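Local coordinates for pullulanase (Bacillus acidopullulyticus, PDB 2WAN), which hydrolyses alpha-1,6-glucosidic linkages in pullulan, and probably also at the branch points of starch-related polysaccharides, at residues L488-E493 against N549-Y554; N515-A520 against N608-E613; N825-F830 against D863-I868. All coordinates share one frame; numbering follows the deposited sequence.

How the interactions relate
Interactions 1 and 2 are neighbours in the catalytic (beta/alpha)8 barrel, their centres about 9 Å apart, and they share a border. V491 O lies 2.7 Å from E518 N and E493 N lies 2.8 Å from V516 O, two probable hydrogen bonds that tie 488-493 to 515-520, while W610 of interaction 2 packs on E492 of interaction 1. Interaction 1 sits at the C-terminal ends of two adjacent parallel strands of the barrel, the end that carries the active site in this enzyme family; interaction 2 backs it with a helix. Interaction 3 stands apart, its centre about 34 Å from that of interaction 1 and about 38 Å from that of interaction 2, and joins a helix end to the C-terminal all-beta domain.

Interaction 1: residues L488-E493 against N549-Y554; sequences LQPVEE and NMDVVY
P490 lies obliquely against D551, with its ring carbon CD 3.6 Å from D551 OD2. With D551 CG anti to the backbone N (chi1 -169°), the carboxylate is held beside the proline ring; its oxygens also reach Y509, by a hydrogen bond, and R620, by a salt bridge. The next corner of the same ring, P490 CG, rests on the methyl V553 CG2 at 3.8 Å.

E492 makes the other half of the contact. Its extended chain crosses both M550 and Y554 at about a right angle. The bend at the M550 thioether (chi3 61°) swings the terminal methyl back, so that M550 CE touches E492 CG at 3.6 Å and also meets V491 CG2. Farther out, E492 OE2 comes within 2.8 Å of Y554 OH, and the carboxylate plane is turned 72° from the phenol ring. That hydroxyl is hydrogen-bonded to S606, and V552 CG1 packs against the same glutamate oxygen.

Between the backbones, N549 O accepts from L488 N at 2.9 Å and L488 O from D551 N at 3.0 Å. Beyond this the chains separate, and waters bridge them: one lies among L488 O, V491 N and D551 O, a second links E492 N to D551 O, and a third donates to E492 OE1 while accepting from V553 N. Two adjacent parallel strands splaying at their C-terminal ends, the second running into the sequence DVVY, are typical of the alpha-amylase-type (beta/alpha)8 barrel, whose active site opens at that end.

Interaction 2: residues N515-A520 against N608-E613; sequences NVPEGA and NYWVNE
N515 and P517 meet W610 and Y609 where a loop of the (beta/alpha)8 barrel, following strand 511-513, lies against helix 597-614, the long helix that precedes barrel strand 618-621. The extensive, close-packed part belongs to W610, which runs along the loop from N515 to P517. Its CG is anti to the carbonyl carbon (chi1 -78°), and this carries the indole off the helix to lie beside the loop backbone. The indole touches along its long edge: NE1 and CZ2 lie beside N515 and V516, with W610 CZ2 3.8 Å from V516 N, and P517 N lies at the ring edge, near its plane. At the tip, W610 CH2 meets the proline carbon P517 CG at 4.0 Å. L534 of helix 529-543 packs on both of these side chains, and E492 also touches the indole. The pyrrole nitrogen is satisfied by Y514 O, the carbonyl just before the loop segment. The N515 amide plane is turned 29° from the indole, and its oxygen is hydrogen-bonded to S606.

One residue earlier on the helix the contact is narrower and partly handed to solvent. Y609 meets N515 alone and buries less than half the area that W610 does, though it makes the closest direct approach: Y609 CE2 comes obliquely to the backbone oxygen N515 O at 3.5 Å. Its ring stands at 90° to the N515 amide, and Y609 CD2 is 4.1 Å from N515 CB. The hydroxyl itself reaches N515 O through a water. Lying in the plane of the tyrosine ring, this water accepts from Y609 OH at 2.7 Å and donates to N515 O at 2.6 Å.

Interaction 3: residues N825-F830 against D863-I868; sequences NQHPAF and DTWKNI
A histidine-carboxylate hydrogen bond between H827 and D863, backed by an Asx turn, joins the C-terminal end of helix 811-826 to a loop of the all-beta domain. H827 is the residue at which the chain leaves the helix, and D863 grips it and what follows through both carboxylate oxygens. With H827 CG anti to the carbonyl carbon (chi1 -72°), the imidazole is turned to D863 and W865. D863 OD1 takes H827 ND1 on its syn lone pair at 2.6 Å, in the plane of the imidazole and nearly straight (168°). The anti lone pair of D863 OD1 accepts W865 N at 2.9 Å, which closes the Asx turn. The second oxygen, D863 OD2, receives A829 N on its own anti side, also at 2.9 Å. Three N-H groups thus fix the rotation of the carboxylate, which is nearly coplanar with the imidazole.

The Asx turn also brings W865 round to cover one face of the histidine. The H827 imidazole and the six-membered ring of W865 stack face to face, centroids 3.8 Å apart and planes 27° apart. The tilt brings H827 CE1 nearest, 3.2 Å from W865 CD2. The other ring nitrogen, H827 NE2, is hydrogen-bonded to E899, and with a carboxylate at each nitrogen the ring may well carry a positive charge.

Next to the carboxylate, at A829 and F830, the packing turns apolar. I868 enters strand 868-873 with its CD1 on A829 CB at 3.9 Å, while I868 CG2 meets the tip of the F830 ring. At Q826 and T864 a water bridges the two backbones, donating to Q826 O at 2.8 Å and accepting from T864 N at 3.1 Å.

Interaction 1: residues L488-E493 against N549-Y554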
# COMPACT_ATOMS: atom_id res chain seq x y z
N LEU A 488 -2.15 13.12 7.48
CA LEU A 488 -1.39 12.95 8.73
C LEU A 488 -0.50 11.72 8.66
O LEU A 488 -0.97 10.65 8.30
CB LEU A 488 -2.35 12.79 9.91
CG LEU A 488 -3.26 13.96 10.27
CD1 LEU A 488 -4.22 13.49 11.37
CD2 LEU A 488 -2.45 15.15 10.72
N GLN A 489 0.78 11.87 9.04
CA GLN A 489 1.65 10.69 9.23
C GLN A 489 1.01 9.83 10.34
O GLN A 489 0.13 10.30 11.06
CB GLN A 489 3.09 11.10 9.53
CG GLN A 489 3.81 11.63 8.29
CD GLN A 489 5.32 11.62 8.46
OE1 GLN A 489 5.92 12.66 8.70
NE2 GLN A 489 5.93 10.44 8.37
N PRO A 490 1.40 8.55 10.44
CA PRO A 490 0.59 7.59 11.22
C PRO A 490 0.13 8.02 12.62
O PRO A 490 0.94 8.34 13.51
CB PRO A 490 1.49 6.37 11.29
CG PRO A 490 2.11 6.39 9.89
CD PRO A 490 2.47 7.86 9.68
N VAL A 491 -1.19 8.03 12.79
CA VAL A 491 -1.80 8.25 14.12
C VAL A 491 -2.48 6.99 14.69
O VAL A 491 -3.09 7.05 15.76
CB VAL A 491 -2.75 9.47 14.14
CG1 VAL A 491 -2.00 10.77 13.74
CG2 VAL A 491 -4.01 9.23 13.26
N GLU A 492 -2.42 5.86 13.99
CA GLU A 492 -2.82 4.58 14.61
C GLU A 492 -1.67 4.13 15.51
O GLU A 492 -0.51 4.09 15.07
CB GLU A 492 -3.14 3.51 13.58
CG GLU A 492 -4.34 3.88 12.71
CD GLU A 492 -4.64 2.89 11.61
OE1 GLU A 492 -3.77 2.04 11.28
OE2 GLU A 492 -5.76 2.99 11.05
N GLU A 493 -2.01 3.78 16.75
CA GLU A 493 -1.05 3.38 17.79
C GLU A 493 0.09 2.50 17.30
O GLU A 493 -0.13 1.41 16.76
CB GLU A 493 -1.79 2.65 18.92
CG GLU A 493 -0.89 2.27 20.11
CD GLU A 493 -0.60 3.42 21.06
OE1 GLU A 493 -1.14 4.53 20.87
OE2 GLU A 493 0.20 3.21 22.00
N ASN A 549 -6.77 13.01 5.62
CA ASN A 549 -6.43 11.68 5.12
C ASN A 549 -5.44 11.02 6.07
O ASN A 549 -4.41 11.62 6.39
CB ASN A 549 -5.79 11.77 3.71
CG ASN A 549 -6.76 12.27 2.64
OD1 ASN A 549 -7.96 12.36 2.86
ND2 ASN A 549 -6.21 12.60 1.46
N MET A 550 -5.72 9.81 6.51
CA MET A 550 -4.77 9.12 7.39
C MET A 550 -3.77 8.27 6.63
O MET A 550 -4.16 7.41 5.85
CB MET A 550 -5.53 8.23 8.39
CG MET A 550 -6.13 9.02 9.56
SD MET A 550 -7.17 7.97 10.63
CE MET A 550 -5.98 6.74 11.23
N ASP A 551 -2.48 8.50 6.88
CA ASP A 551 -1.43 7.52 6.51
C ASP A 551 -1.65 6.27 7.38
O ASP A 551 -1.68 6.37 8.61
CB ASP A 551 -0.06 8.14 6.80
CG ASP A 551 1.11 7.36 6.24
OD1 ASP A 551 0.98 6.15 5.96
OD2 ASP A 551 2.17 7.99 6.06
N VAL A 552 -1.86 5.12 6.75
CA VAL A 552 -2.12 3.86 7.48
C VAL A 552 -1.19 2.74 7.01
O VAL A 552 -0.84 2.66 5.82
CB VAL A 552 -3.62 3.42 7.36
CG1 VAL A 552 -4.53 4.40 8.15
CG2 VAL A 552 -4.05 3.37 5.89
N VAL A 553 -0.80 1.88 7.94
CA VAL A 553 0.26 0.90 7.74
C VAL A 553 -0.28 -0.52 8.00
O VAL A 553 0.25 -1.25 8.85
CB VAL A 553 1.48 1.22 8.65
CG1 VAL A 553 2.73 0.43 8.23
CG2 VAL A 553 1.78 2.76 8.66
N TYR A 554 -1.29 -0.90 7.22
CA TYR A 554 -1.86 -2.26 7.27
C TYR A 554 -0.95 -3.32 6.67
O TYR A 554 -1.22 -4.51 6.83
CB TYR A 554 -3.27 -2.33 6.62
CG TYR A 554 -4.26 -1.47 7.37
CD1 TYR A 554 -4.72 -1.86 8.64
CD2 TYR A 554 -4.69 -0.25 6.85
CE1 TYR A 554 -5.61 -1.04 9.37
CE2 TYR A 554 -5.59 0.57 7.57
CZ TYR A 554 -6.04 0.16 8.83
OH TYR A 554 -6.90 0.99 9.52
O HOH W 1 -2.53 8.69 10.19
O HOH W 2 -1.80 5.24 11.12
O HOH W 3 -1.06 2.35 10.76

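Interaction 2: residues N515-A520 against N608-E613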
# COMPACT_ATOMS: atom_id res chain seq x y z
N ASN A 515 -6.70 0.29 15.80
CA ASN A 515 -7.96 1.00 15.98
C ASN A 515 -7.96 1.96 17.16
O ASN A 515 -9.02 2.36 17.67
CB ASN A 515 -9.09 -0.03 16.09
CG ASN A 515 -9.15 -0.87 14.86
OD1 ASN A 515 -9.34 -0.33 13.76
ND2 ASN A 515 -8.91 -2.17 15.00
N VAL A 516 -6.75 2.35 17.57
CA VAL A 516 -6.52 3.24 18.72
C VAL A 516 -5.63 4.41 18.25
O VAL A 516 -4.65 4.18 17.56
CB VAL A 516 -5.77 2.50 19.88
CG1 VAL A 516 -5.48 3.43 21.06
CG2 VAL A 516 -6.56 1.23 20.34
N PRO A 517 -5.98 5.66 18.64
CA PRO A 517 -5.11 6.80 18.34
C PRO A 517 -3.80 6.74 19.10
O PRO A 517 -3.78 6.33 20.27
CB PRO A 517 -5.93 8.01 18.84
CG PRO A 517 -7.35 7.53 18.82
CD PRO A 517 -7.23 6.10 19.30
N GLU A 518 -2.71 7.14 18.45
CA GLU A 518 -1.42 7.22 19.12
C GLU A 518 -1.46 8.08 20.39
O GLU A 518 -1.86 9.25 20.36
CB GLU A 518 -0.34 7.74 18.16
CG GLU A 518 1.02 7.97 18.85
CD GLU A 518 1.60 6.71 19.48
OE1 GLU A 518 1.38 5.61 18.95
OE2 GLU A 518 2.33 6.83 20.52
N GLY A 519 -0.99 7.51 21.51
CA GLY A 519 -1.05 8.19 22.81
C GLY A 519 -0.10 9.36 22.96
O GLY A 519 -0.42 10.35 23.64
N ALA A 520 1.06 9.26 22.31
CA ALA A 520 2.12 10.28 22.45
C ALA A 520 1.63 11.67 22.00
O ALA A 520 2.11 12.68 22.50
CB ALA A 520 3.39 9.87 21.67
N ASN A 608 -13.33 1.06 7.86
CA ASN A 608 -14.73 1.47 8.10
C ASN A 608 -14.88 2.16 9.44
O ASN A 608 -15.60 3.15 9.54
CB ASN A 608 -15.68 0.28 8.02
CG ASN A 608 -16.12 -0.01 6.60
OD1 ASN A 608 -17.07 0.61 6.10
ND2 ASN A 608 -15.44 -0.93 5.94
N TYR A 609 -14.22 1.62 10.46
CA TYR A 609 -14.30 2.16 11.82
C TYR A 609 -13.72 3.58 11.85
O TYR A 609 -14.33 4.49 12.44
CB TYR A 609 -13.55 1.26 12.83
CG TYR A 609 -13.39 1.91 14.19
CD1 TYR A 609 -14.50 2.08 15.04
CD2 TYR A 609 -12.14 2.36 14.63
CE1 TYR A 609 -14.35 2.67 16.30
CE2 TYR A 609 -11.99 2.97 15.88
CZ TYR A 609 -13.10 3.12 16.72
OH TYR A 609 -12.96 3.73 17.95
N TRP A 610 -12.54 3.77 11.25
CA TRP A 610 -11.94 5.11 11.24
C TRP A 610 -12.82 6.15 10.53
O TRP A 610 -12.98 7.29 11.00
CB TRP A 610 -10.52 5.08 10.67
CG TRP A 610 -9.55 4.56 11.69
CD1 TRP A 610 -9.09 3.28 11.81
CD2 TRP A 610 -8.98 5.29 12.79
NE1 TRP A 610 -8.25 3.16 12.89
CE2 TRP A 610 -8.17 4.38 13.52
CE3 TRP A 610 -9.08 6.62 13.23
CZ2 TRP A 610 -7.43 4.77 14.66
CZ3 TRP A 610 -8.35 7.02 14.37
CH2 TRP A 610 -7.53 6.08 15.07
N VAL A 611 -13.42 5.77 9.40
CA VAL A 611 -14.35 6.70 8.74
C VAL A 611 -15.60 6.94 9.59
O VAL A 611 -16.02 8.08 9.78
CB VAL A 611 -14.74 6.17 7.34
CG1 VAL A 611 -15.93 6.98 6.78
CG2 VAL A 611 -13.50 6.23 6.40
N ASN A 612 -16.21 5.87 10.09
CA ASN A 612 -17.47 6.02 10.83
C ASN A 612 -17.31 6.74 12.17
O ASN A 612 -18.08 7.65 12.49
CB ASN A 612 -18.14 4.66 11.01
CG ASN A 612 -18.74 4.10 9.72
OD1 ASN A 612 -19.24 4.84 8.84
ND2 ASN A 612 -18.71 2.78 9.59
N GLU A 613 -16.29 6.36 12.95
CA GLU A 613 -16.13 6.92 14.30
C GLU A 613 -15.42 8.28 14.32
O GLU A 613 -15.80 9.18 15.11
CB GLU A 613 -15.37 5.92 15.19
CG GLU A 613 -15.23 6.32 16.64
CD GLU A 613 -16.57 6.38 17.39
OE1 GLU A 613 -17.51 5.63 17.01
OE2 GLU A 613 -16.68 7.17 18.35
O HOH W 4 -10.43 4.15 18.86

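Interaction 3: residues N825-F830 against D863-I868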
# COMPACT_ATOMS: atom_id res chain seq x y z
N ASN A 825 -7.26 26.07 -7.34
CA ASN A 825 -8.55 25.91 -6.65
C ASN A 825 -9.65 26.65 -7.40
O ASN A 825 -10.81 26.23 -7.38
CB ASN A 825 -8.51 26.43 -5.20
CG ASN A 825 -7.61 25.62 -4.28
OD1 ASN A 825 -7.16 24.50 -4.60
ND2 ASN A 825 -7.33 26.19 -3.09
N GLN A 826 -9.29 27.76 -8.04
CA GLN A 826 -10.25 28.64 -8.73
C GLN A 826 -10.55 28.22 -10.16
O GLN A 826 -11.55 28.67 -10.73
CB GLN A 826 -9.73 30.08 -8.73
CG GLN A 826 -9.84 30.79 -7.38
CD GLN A 826 -11.29 30.94 -6.91
OE1 GLN A 826 -11.57 30.91 -5.70
NE2 GLN A 826 -12.21 31.12 -7.86
N HIS A 827 -9.68 27.38 -10.73
CA HIS A 827 -9.74 27.08 -12.15
C HIS A 827 -9.80 25.61 -12.44
O HIS A 827 -8.77 24.94 -12.50
CB HIS A 827 -8.57 27.78 -12.89
CG HIS A 827 -8.78 29.25 -12.96
ND1 HIS A 827 -9.68 29.82 -13.84
CD2 HIS A 827 -8.31 30.26 -12.19
CE1 HIS A 827 -9.72 31.12 -13.63
NE2 HIS A 827 -8.90 31.41 -12.63
N PRO A 828 -11.04 25.10 -12.63
CA PRO A 828 -11.24 23.66 -12.81
C PRO A 828 -10.66 23.07 -14.12
O PRO A 828 -10.59 21.85 -14.26
CB PRO A 828 -12.78 23.51 -12.71
CG PRO A 828 -13.34 24.84 -13.14
CD PRO A 828 -12.31 25.85 -12.61
N ALA A 829 -10.20 23.92 -15.05
CA ALA A 829 -9.47 23.44 -16.25
C ALA A 829 -8.22 22.65 -15.86
O ALA A 829 -7.83 21.73 -16.56
CB ALA A 829 -9.08 24.62 -17.13
N PHE A 830 -7.62 23.02 -14.73
CA PHE A 830 -6.47 22.29 -14.18
C PHE A 830 -6.83 20.94 -13.56
O PHE A 830 -5.93 20.16 -13.21
CB PHE A 830 -5.78 23.15 -13.11
CG PHE A 830 -5.10 24.39 -13.66
CD1 PHE A 830 -3.95 24.29 -14.43
CD2 PHE A 830 -5.62 25.65 -13.37
CE1 PHE A 830 -3.32 25.45 -14.93
CE2 PHE A 830 -5.00 26.82 -13.84
CZ PHE A 830 -3.85 26.71 -14.64
N ASP A 863 -14.38 25.88 -16.60
CA ASP A 863 -13.57 27.04 -16.21
C ASP A 863 -14.19 28.34 -16.70
O ASP A 863 -14.84 28.36 -17.76
CB ASP A 863 -12.14 26.91 -16.77
CG ASP A 863 -11.13 27.55 -15.87
OD1 ASP A 863 -11.04 28.80 -15.86
OD2 ASP A 863 -10.45 26.79 -15.12
N THR A 864 -13.96 29.43 -15.97
CA THR A 864 -14.41 30.75 -16.39
C THR A 864 -13.43 31.42 -17.37
O THR A 864 -13.71 32.50 -17.90
CB THR A 864 -14.67 31.69 -15.21
OG1 THR A 864 -13.50 31.76 -14.39
CG2 THR A 864 -15.85 31.18 -14.35
N TRP A 865 -12.28 30.78 -17.58
CA TRP A 865 -11.34 31.27 -18.61
C TRP A 865 -11.42 30.37 -19.85
O TRP A 865 -11.27 29.15 -19.75
CB TRP A 865 -9.91 31.31 -18.07
CG TRP A 865 -9.66 32.41 -17.07
CD1 TRP A 865 -10.43 33.51 -16.82
CD2 TRP A 865 -8.49 32.55 -16.23
NE1 TRP A 865 -9.84 34.31 -15.84
CE2 TRP A 865 -8.64 33.73 -15.47
CE3 TRP A 865 -7.35 31.76 -16.03
CZ2 TRP A 865 -7.68 34.17 -14.54
CZ3 TRP A 865 -6.39 32.18 -15.09
CH2 TRP A 865 -6.56 33.37 -14.37
N LYS A 866 -11.64 30.98 -21.02
CA LYS A 866 -11.80 30.21 -22.27
C LYS A 866 -10.56 29.36 -22.60
O LYS A 866 -10.65 28.14 -22.83
CB LYS A 866 -12.10 31.17 -23.44
CG LYS A 866 -12.29 30.44 -24.77
CD LYS A 866 -12.68 31.39 -25.89
CE LYS A 866 -13.05 30.62 -27.15
NZ LYS A 866 -13.42 31.55 -28.27
N ASN A 867 -9.41 30.03 -22.67
CA ASN A 867 -8.15 29.38 -22.97
C ASN A 867 -7.15 29.76 -21.89
O ASN A 867 -7.06 30.95 -21.51
CB ASN A 867 -7.62 29.85 -24.34
CG ASN A 867 -8.50 29.42 -25.49
OD1 ASN A 867 -9.02 28.29 -25.52
ND2 ASN A 867 -8.69 30.32 -26.46
N ILE A 868 -6.42 28.76 -21.39
CA ILE A 868 -5.31 28.99 -20.47
C ILE A 868 -4.04 28.43 -21.07
O ILE A 868 -4.00 27.29 -21.53
CB ILE A 868 -5.56 28.33 -19.09
CG1 ILE A 868 -6.93 28.74 -18.53
CG2 ILE A 868 -4.39 28.67 -18.11
CD1 ILE A 868 -7.30 28.08 -17.22
O HOH W 5 -13.07 29.27 -12.96